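Local atomic coordinates of aminotransferase TlmJ (Streptoalloteichus hindustanus, PDB entry 5UID), a protein that probably transfers amino groups with the help of pyridoxal 5'-phosphate, as a member of the DegT/DnrJ/EryC1 aminotransferase family. Residues G77-L82 with R100-D105; P83-V88 with C104-A109. All coordinates share one frame; numbering follows the deposited sequence.

Contact 1 of 2, residues G77-L82 with R100-D105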
ATOM      1  N   GLY A  77      -9.581  19.873  16.661  1.00 33.62           N
ATOM      2  CA  GLY A  77     -10.262  19.998  17.929  1.00 35.74           C
ATOM      3  C   GLY A  77     -10.493  18.690  18.656  1.00 41.97           C
ATOM      4  O   GLY A  77     -10.846  18.713  19.842  1.00 37.41           O
ATOM      5  N   ASP A  78     -10.310  17.557  17.987  1.00 42.58           N
ATOM      6  CA  ASP A  78     -10.472  16.254  18.611  1.00 40.01           C
ATOM      7  C   ASP A  78      -9.149  15.778  19.201  1.00 41.12           C
ATOM      8  O   ASP A  78      -8.068  16.248  18.839  1.00 40.47           O
ATOM      9  CB  ASP A  78     -10.989  15.228  17.600  1.00 39.78           C
ATOM     10  CG  ASP A  78     -12.351  15.592  17.037  1.00 42.68           C
ATOM     11  OD1 ASP A  78     -13.032  16.457  17.624  1.00 46.45           O
ATOM     12  OD2 ASP A  78     -12.747  14.999  16.010  1.00 43.56           O
ATOM     13  N   GLU A  79      -9.250  14.824  20.124  1.00 39.63           N
ATOM     14  CA  GLU A  79      -8.091  14.210  20.754  1.00 36.78           C
ATOM     15  C   GLU A  79      -8.244  12.698  20.728  1.00 40.51           C
ATOM     16  O   GLU A  79      -9.357  12.177  20.851  1.00 42.83           O
ATOM     17  CB  GLU A  79      -7.917  14.694  22.197  1.00 37.51           C
ATOM     18  CG  GLU A  79      -7.571  16.166  22.318  1.00 41.70           C
ATOM     19  CD  GLU A  79      -7.435  16.614  23.757  1.00 46.70           C
ATOM     20  OE1 GLU A  79      -7.999  15.941  24.647  1.00 47.80           O
ATOM     21  OE2 GLU A  79      -6.760  17.636  24.000  1.00 46.13           O
ATOM     22  N   VAL A  80      -7.125  11.997  20.560  1.00 32.90           N
ATOM     23  CA  VAL A  80      -7.097  10.540  20.593  1.00 30.63           C
ATOM     24  C   VAL A  80      -6.023  10.108  21.577  1.00 33.98           C
ATOM     25  O   VAL A  80      -4.862  10.519  21.457  1.00 34.91           O
ATOM     26  CB  VAL A  80      -6.837   9.932  19.202  1.00 27.97           C
ATOM     27  CG1 VAL A  80      -6.804   8.412  19.292  1.00 22.80           C
ATOM     28  CG2 VAL A  80      -7.902  10.388  18.213  1.00 27.21           C
ATOM     29  N   VAL A  81      -6.409   9.288  22.548  1.00 33.73           N
ATOM     30  CA  VAL A  81      -5.489   8.803  23.568  1.00 30.74           C
ATOM     31  C   VAL A  81      -4.837   7.518  23.077  1.00 31.28           C
ATOM     32  O   VAL A  81      -5.511   6.629  22.542  1.00 31.84           O
ATOM     33  CB  VAL A  81      -6.215   8.577  24.904  1.00 24.84           C
ATOM     34  CG1 VAL A  81      -5.250   8.045  25.945  1.00 27.74           C
ATOM     35  CG2 VAL A  81      -6.860   9.873  25.384  1.00 28.80           C
ATOM     36  N   LEU A  82      -3.523   7.425  23.253  1.00 32.24           N
ATOM     37  CA  LEU A  82      -2.752   6.237  22.924  1.00 30.62           C
ATOM     38  C   LEU A  82      -1.511   6.242  23.801  1.00 33.70           C
ATOM     39  O   LEU A  82      -1.027   7.318  24.171  1.00 32.10           O
ATOM     40  CB  LEU A  82      -2.363   6.191  21.435  1.00 25.02           C
ATOM     41  CG  LEU A  82      -1.318   7.154  20.862  1.00 25.18           C
ATOM     42  CD1 LEU A  82      -0.962   6.740  19.435  1.00 22.31           C
ATOM     43  CD2 LEU A  82      -1.788   8.609  20.891  1.00 19.97           C
ATOM     44  N   ARG A 100      -5.309  15.841  17.725  1.00 34.22           N
ATOM     45  CA  ARG A 100      -4.157  15.911  18.611  1.00 34.26           C
ATOM     46  C   ARG A 100      -3.940  14.569  19.288  1.00 34.99           C
ATOM     47  O   ARG A 100      -4.808  14.127  20.057  1.00 36.33           O
ATOM     48  CB  ARG A 100      -4.356  17.002  19.657  1.00 40.62           C
ATOM     49  CG  ARG A 100      -3.257  17.077  20.701  1.00 49.98           C
ATOM     50  CD  ARG A 100      -3.429  18.307  21.583  1.00 60.42           C
ATOM     51  NE  ARG A 100      -2.419  18.373  22.635  1.00 71.74           N
ATOM     52  CZ  ARG A 100      -2.636  18.031  23.902  1.00 84.15           C
ATOM     53  NH1 ARG A 100      -3.832  17.602  24.281  1.00 87.82           N
ATOM     54  NH2 ARG A 100      -1.656  18.122  24.791  1.00 88.71           N
ATOM     55  N   PRO A 101      -2.821  13.886  19.037  1.00 30.94           N
ATOM     56  CA  PRO A 101      -2.524  12.647  19.773  1.00 30.57           C
ATOM     57  C   PRO A 101      -2.170  12.969  21.218  1.00 32.32           C
ATOM     58  O   PRO A 101      -1.243  13.735  21.485  1.00 35.38           O
ATOM     59  CB  PRO A 101      -1.325  12.058  19.016  1.00 28.87           C
ATOM     60  CG  PRO A 101      -1.233  12.833  17.727  1.00 33.08           C
ATOM     61  CD  PRO A 101      -1.801  14.184  18.021  1.00 30.08           C
ATOM     62  N   VAL A 102      -2.913  12.380  22.149  1.00 32.72           N
ATOM     63  CA  VAL A 102      -2.721  12.607  23.578  1.00 33.04           C
ATOM     64  C   VAL A 102      -2.113  11.342  24.166  1.00 32.10           C
ATOM     65  O   VAL A 102      -2.800  10.325  24.323  1.00 30.08           O
ATOM     66  CB  VAL A 102      -4.035  12.976  24.279  1.00 33.41           C
ATOM     67  CG1 VAL A 102      -3.805  13.150  25.774  1.00 41.55           C
ATOM     68  CG2 VAL A 102      -4.613  14.247  23.674  1.00 32.63           C
ATOM     69  N   PHE A 103      -0.826  11.401  24.498  1.00 32.91           N
ATOM     70  CA  PHE A 103      -0.104  10.212  24.926  1.00 30.63           C
ATOM     71  C   PHE A 103      -0.326   9.931  26.407  1.00 31.65           C
ATOM     72  O   PHE A 103      -0.323  10.844  27.239  1.00 36.20           O
ATOM     73  CB  PHE A 103       1.390  10.366  24.640  1.00 33.35           C
ATOM     74  CG  PHE A 103       1.711  10.514  23.179  1.00 31.94           C
ATOM     75  CD1 PHE A 103       1.526   9.454  22.308  1.00 30.93           C
ATOM     76  CD2 PHE A 103       2.199  11.710  22.679  1.00 34.69           C
ATOM     77  CE1 PHE A 103       1.816   9.584  20.962  1.00 30.59           C
ATOM     78  CE2 PHE A 103       2.496  11.848  21.335  1.00 30.09           C
ATOM     79  CZ  PHE A 103       2.302  10.785  20.476  1.00 29.78           C
ATOM     80  N   CYS A 104      -0.522   8.656  26.732  1.00 25.60           N
ATOM     81  CA  CYS A 104      -0.654   8.210  28.109  1.00 32.28           C
ATOM     82  C   CYS A 104       0.532   7.331  28.487  1.00 27.13           C
ATOM     83  O   CYS A 104       1.263   6.826  27.629  1.00 34.39           O
ATOM     84  CB  CYS A 104      -1.970   7.452  28.328  1.00 34.87           C
ATOM     85  SG  CYS A 104      -2.032   5.790  27.616  1.00 35.66           S
ATOM     86  N   ASP A 105       0.716   7.156  29.791  1.00 26.16           N
ATOM     87  CA  ASP A 105       1.853   6.421  30.319  1.00 30.45           C
ATOM     88  C   ASP A 105       1.626   4.915  30.189  1.00 32.75           C
ATOM     89  O   ASP A 105       0.563   4.449  29.766  1.00 33.06           O
ATOM     90  CB  ASP A 105       2.104   6.818  31.771  1.00 32.24           C
ATOM     91  CG  ASP A 105       3.575   6.820  32.124  1.00 38.73           C
ATOM     92  OD1 ASP A 105       4.367   6.236  31.354  1.00 39.21           O
ATOM     93  OD2 ASP A 105       3.938   7.405  33.166  1.00 37.61           O
TER

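Contact 2 of 2, residues P83-V88 with C104-A109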
ATOM      1  N   PRO A  83      -0.992   5.072  24.173  1.00 29.95           N
ATOM      2  CA  PRO A  83       0.221   5.048  24.995  1.00 33.66           C
ATOM      3  C   PRO A  83       1.405   5.631  24.242  1.00 30.97           C
ATOM      4  O   PRO A  83       1.489   5.553  23.013  1.00 28.81           O
ATOM      5  CB  PRO A  83       0.421   3.557  25.293  1.00 24.99           C
ATOM      6  CG  PRO A  83      -0.311   2.851  24.205  1.00 28.03           C
ATOM      7  CD  PRO A  83      -1.494   3.718  23.893  1.00 26.98           C
ATOM      8  N   SER A  84       2.321   6.243  24.999  1.00 28.44           N
ATOM      9  CA  SER A  84       3.560   6.727  24.402  1.00 30.73           C
ATOM     10  C   SER A  84       4.303   5.604  23.696  1.00 25.86           C
ATOM     11  O   SER A  84       4.982   5.840  22.690  1.00 26.83           O
ATOM     12  CB  SER A  84       4.442   7.367  25.471  1.00 32.91           C
ATOM     13  OG  SER A  84       5.630   7.890  24.906  1.00 38.93           O
ATOM     14  N   ILE A  85       4.176   4.379  24.198  1.00 25.58           N
ATOM     15  CA  ILE A  85       4.779   3.208  23.547  1.00 24.15           C
ATOM     16  C   ILE A  85       3.761   2.730  22.518  1.00 21.44           C
ATOM     17  O   ILE A  85       3.013   1.770  22.718  1.00 28.82           O
ATOM     18  CB  ILE A  85       5.166   2.121  24.554  1.00 27.04           C
ATOM     19  CG1 ILE A  85       6.017   2.719  25.677  1.00 20.51           C
ATOM     20  CG2 ILE A  85       5.912   0.987  23.857  1.00 26.77           C
ATOM     21  CD1 ILE A  85       7.256   3.441  25.187  1.00 26.64           C
ATOM     22  N   SER A  86       3.721   3.434  21.388  1.00 21.85           N
ATOM     23  CA  SER A  86       2.867   3.065  20.270  1.00 24.89           C
ATOM     24  C   SER A  86       3.666   3.177  18.981  1.00 28.44           C
ATOM     25  O   SER A  86       4.700   3.845  18.924  1.00 26.19           O
ATOM     26  CB  SER A  86       1.609   3.943  20.187  1.00 26.80           C
ATOM     27  OG  SER A  86       0.754   3.729  21.296  1.00 28.85           O
ATOM     28  N   PHE A  87       3.173   2.506  17.945  1.00 27.01           N
ATOM     29  CA  PHE A  87       3.796   2.601  16.635  1.00 25.71           C
ATOM     30  C   PHE A  87       3.605   4.002  16.067  1.00 25.77           C
ATOM     31  O   PHE A  87       2.551   4.621  16.243  1.00 28.66           O
ATOM     32  CB  PHE A  87       3.204   1.556  15.688  1.00 27.52           C
ATOM     33  CG  PHE A  87       3.796   1.585  14.311  1.00 27.38           C
ATOM     34  CD1 PHE A  87       5.113   1.207  14.101  1.00 26.04           C
ATOM     35  CD2 PHE A  87       3.036   1.984  13.225  1.00 27.28           C
ATOM     36  CE1 PHE A  87       5.661   1.233  12.832  1.00 24.29           C
ATOM     37  CE2 PHE A  87       3.578   2.013  11.954  1.00 25.45           C
ATOM     38  CZ  PHE A  87       4.893   1.635  11.758  1.00 25.66           C
ATOM     39  N   VAL A  88       4.641   4.502  15.385  1.00 24.44           N
ATOM     40  CA  VAL A  88       4.623   5.878  14.891  1.00 21.93           C
ATOM     41  C   VAL A  88       3.461   6.104  13.931  1.00 27.09           C
ATOM     42  O   VAL A  88       2.890   7.201  13.882  1.00 24.93           O
ATOM     43  CB  VAL A  88       5.978   6.225  14.239  1.00 23.24           C
ATOM     44  CG1 VAL A  88       6.280   5.284  13.079  1.00 22.99           C
ATOM     45  CG2 VAL A  88       6.000   7.676  13.777  1.00 24.66           C
ATOM     46  N   CYS A 104      -0.522   8.656  26.732  1.00 25.60           N
ATOM     47  CA  CYS A 104      -0.654   8.210  28.109  1.00 32.28           C
ATOM     48  C   CYS A 104       0.532   7.331  28.487  1.00 27.13           C
ATOM     49  O   CYS A 104       1.263   6.826  27.629  1.00 34.39           O
ATOM     50  CB  CYS A 104      -1.970   7.452  28.328  1.00 34.87           C
ATOM     51  SG  CYS A 104      -2.032   5.790  27.616  1.00 35.66           S
ATOM     52  N   ASP A 105       0.716   7.156  29.791  1.00 26.16           N
ATOM     53  CA  ASP A 105       1.853   6.421  30.319  1.00 30.45           C
ATOM     54  C   ASP A 105       1.626   4.915  30.189  1.00 32.75           C
ATOM     55  O   ASP A 105       0.563   4.449  29.766  1.00 33.06           O
ATOM     56  CB  ASP A 105       2.104   6.818  31.771  1.00 32.24           C
ATOM     57  CG  ASP A 105       3.575   6.820  32.124  1.00 38.73           C
ATOM     58  OD1 ASP A 105       4.367   6.236  31.354  1.00 39.21           O
ATOM     59  OD2 ASP A 105       3.938   7.405  33.166  1.00 37.61           O
ATOM     60  N   VAL A 106       2.648   4.138  30.558  1.00 28.79           N
ATOM     61  CA  VAL A 106       2.598   2.683  30.502  1.00 33.70           C
ATOM     62  C   VAL A 106       3.217   2.109  31.769  1.00 34.57           C
ATOM     63  O   VAL A 106       3.991   2.764  32.470  1.00 32.62           O
ATOM     64  CB  VAL A 106       3.329   2.104  29.264  1.00 36.61           C
ATOM     65  CG1 VAL A 106       2.704   2.610  27.970  1.00 28.56           C
ATOM     66  CG2 VAL A 106       4.817   2.436  29.320  1.00 36.73           C
ATOM     67  N   ASP A 107       2.856   0.866  32.055  1.00 33.49           N
ATOM     68  CA  ASP A 107       3.539   0.083  33.078  1.00 28.49           C
ATOM     69  C   ASP A 107       4.947  -0.230  32.587  1.00 30.55           C
ATOM     70  O   ASP A 107       5.096  -0.863  31.535  1.00 36.58           O
ATOM     71  CB  ASP A 107       2.750  -1.202  33.346  1.00 36.19           C
ATOM     72  CG  ASP A 107       3.293  -2.010  34.515  1.00 41.18           C
ATOM     73  OD1 ASP A 107       4.513  -1.976  34.782  1.00 44.25           O
ATOM     74  OD2 ASP A 107       2.484  -2.701  35.165  1.00 46.71           O
ATOM     75  N   PRO A 108       6.000   0.188  33.296  1.00 30.67           N
ATOM     76  CA  PRO A 108       7.360  -0.061  32.788  1.00 35.89           C
ATOM     77  C   PRO A 108       7.730  -1.534  32.725  1.00 35.93           C
ATOM     78  O   PRO A 108       8.594  -1.912  31.924  1.00 31.13           O
ATOM     79  CB  PRO A 108       8.248   0.704  33.780  1.00 39.63           C
ATOM     80  CG  PRO A 108       7.438   0.797  35.026  1.00 36.80           C
ATOM     81  CD  PRO A 108       6.008   0.913  34.580  1.00 28.91           C
ATOM     82  N   ALA A 109       7.106  -2.379  33.549  1.00 31.89           N
ATOM     83  CA  ALA A 109       7.416  -3.805  33.517  1.00 30.06           C
ATOM     84  C   ALA A 109       6.890  -4.471  32.252  1.00 31.38           C
ATOM     85  O   ALA A 109       7.520  -5.400  31.735  1.00 33.84           O
ATOM     86  CB  ALA A 109       6.845  -4.499  34.755  1.00 31.89           C
TER

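Contact 1 of 2, residues G77-L82 with R100-D105
Glu79 and Arg100 begin the parallel pairing of strands 79-83 and 100-104, their side chains running side by side on one face of the sheet. From CB outward, Glu79 lies against Val102 before it reaches its charged partner. Its CB is 3.6 Å from Val102 CG2, and CG and CD pass the same methyl. CG is anti to the carbonyl carbon (chi1 -66°) and the chain is extended beyond it, which carries the carboxylate to the guanidinium. OE1 stays beside Val102 CG2 (3.9 Å), and OE2 alone of the two oxygens meets the arginine, at the guanidinium edge, 2.9 Å from Arg100 NH1, in a salt bridge. The hydrogen bond within it is weak, its N-H...O angle only 127°; carboxylate and guanidinium planes are turned 43° against each other. Further along, Val81 CG1, on the same face as Glu79, lies 4.1 Å from Cys104 CB, which points in toward strand 79-83.

On the other face Leu82 CD2 comes obliquely upon the Phe103 ring, 3.7 Å from CD1, and touches Pro101 CB at 4.0 Å. Five backbone hydrogen bonds form the ladder. Val80 and Leu82 each use both N and O, giving to Arg100 O and Val102 O and accepting from Val102 N (2.8 Å to Val80 O) and Cys104 N; Asp78 O accepts from Arg100 N.

Strand 79-83, helix 88-95 and strand 100-104 make up a beta-alpha-beta unit of the mostly parallel seven-stranded sheet of fold-type I pyridoxal-phosphate aminotransferases. Ile94 of the helix touches Val80, Leu82 and Pro101, while Val118 of helix 115-119 packs on Val81 from the other face. Strand 126-132 continues the sheet beyond strand 79-83, and strand 100-104 is outermost within this chain.

Contact 2 of 2, residues P83-V88 with C104-A109
Val106 spreads its two methyls toward Pro83, at the strand end, and Ile85, in the turn after it. CG1, anti to the carbonyl carbon (chi1 -60°), meets Pro83 CB at 3.6 Å, whereas CG2 lies 3.8 Å from Ile85 CG1. The side chains of Ile85 and Val106 cross at about a right angle, and Ile85 CG1 touches both methyls. Cys104 SG comes up to the proline from its backbone side, 3.5 Å from Pro83 CA.

A single backbone hydrogen bond joins the segments, from Ser84 N to Cys104 O at 2.9 Å, with the donor in the carbonyl plane; Ser84 OG is hydrogen-bonded to His334 ND1. The backbone bond is the last rung of the parallel ladder, after which the chains part. Ile85 is the centre of an inverse gamma turn over Ser84-Ser86, and Ser86 OG donates to Pro83 O (2.6 Å), tying the turn back to the end of the strand.

The turn leads into helix 88-95, with Phe87 at its N-cap position; Phe87 packs on Leu214 and Val88 on Phe236, both of the second subunit. The segment after strand 100-104 leads toward helix 115-119. Ala348 of helix 346-354 touches Ser84, Ile85 and Val106.

Contact 2 continues contact 1 along the same pair of chains: residues 83-88 follow directly on 77-82, and Cys104 and Asp105 belong to both. Their centres are 12 Å apart, and the Phe103 ring bridges them, with CD1 4.0 Å from Ser84 CA. Contact 1 lies about 19 Å from the centre of the chain and contact 2 about 13 Å, so the ladder runs inward. None of the residues seen to line the pyridoxal-5'-phosphate pocket, among them Asp193 and Asn248, belongs to either contact, nor does Lys187, the lysine predicted to carry the cofactor, which is not modelled. Only the segments of contact 2 reach the second subunit, through Phe87 and Val88, which take no part in the contact itself.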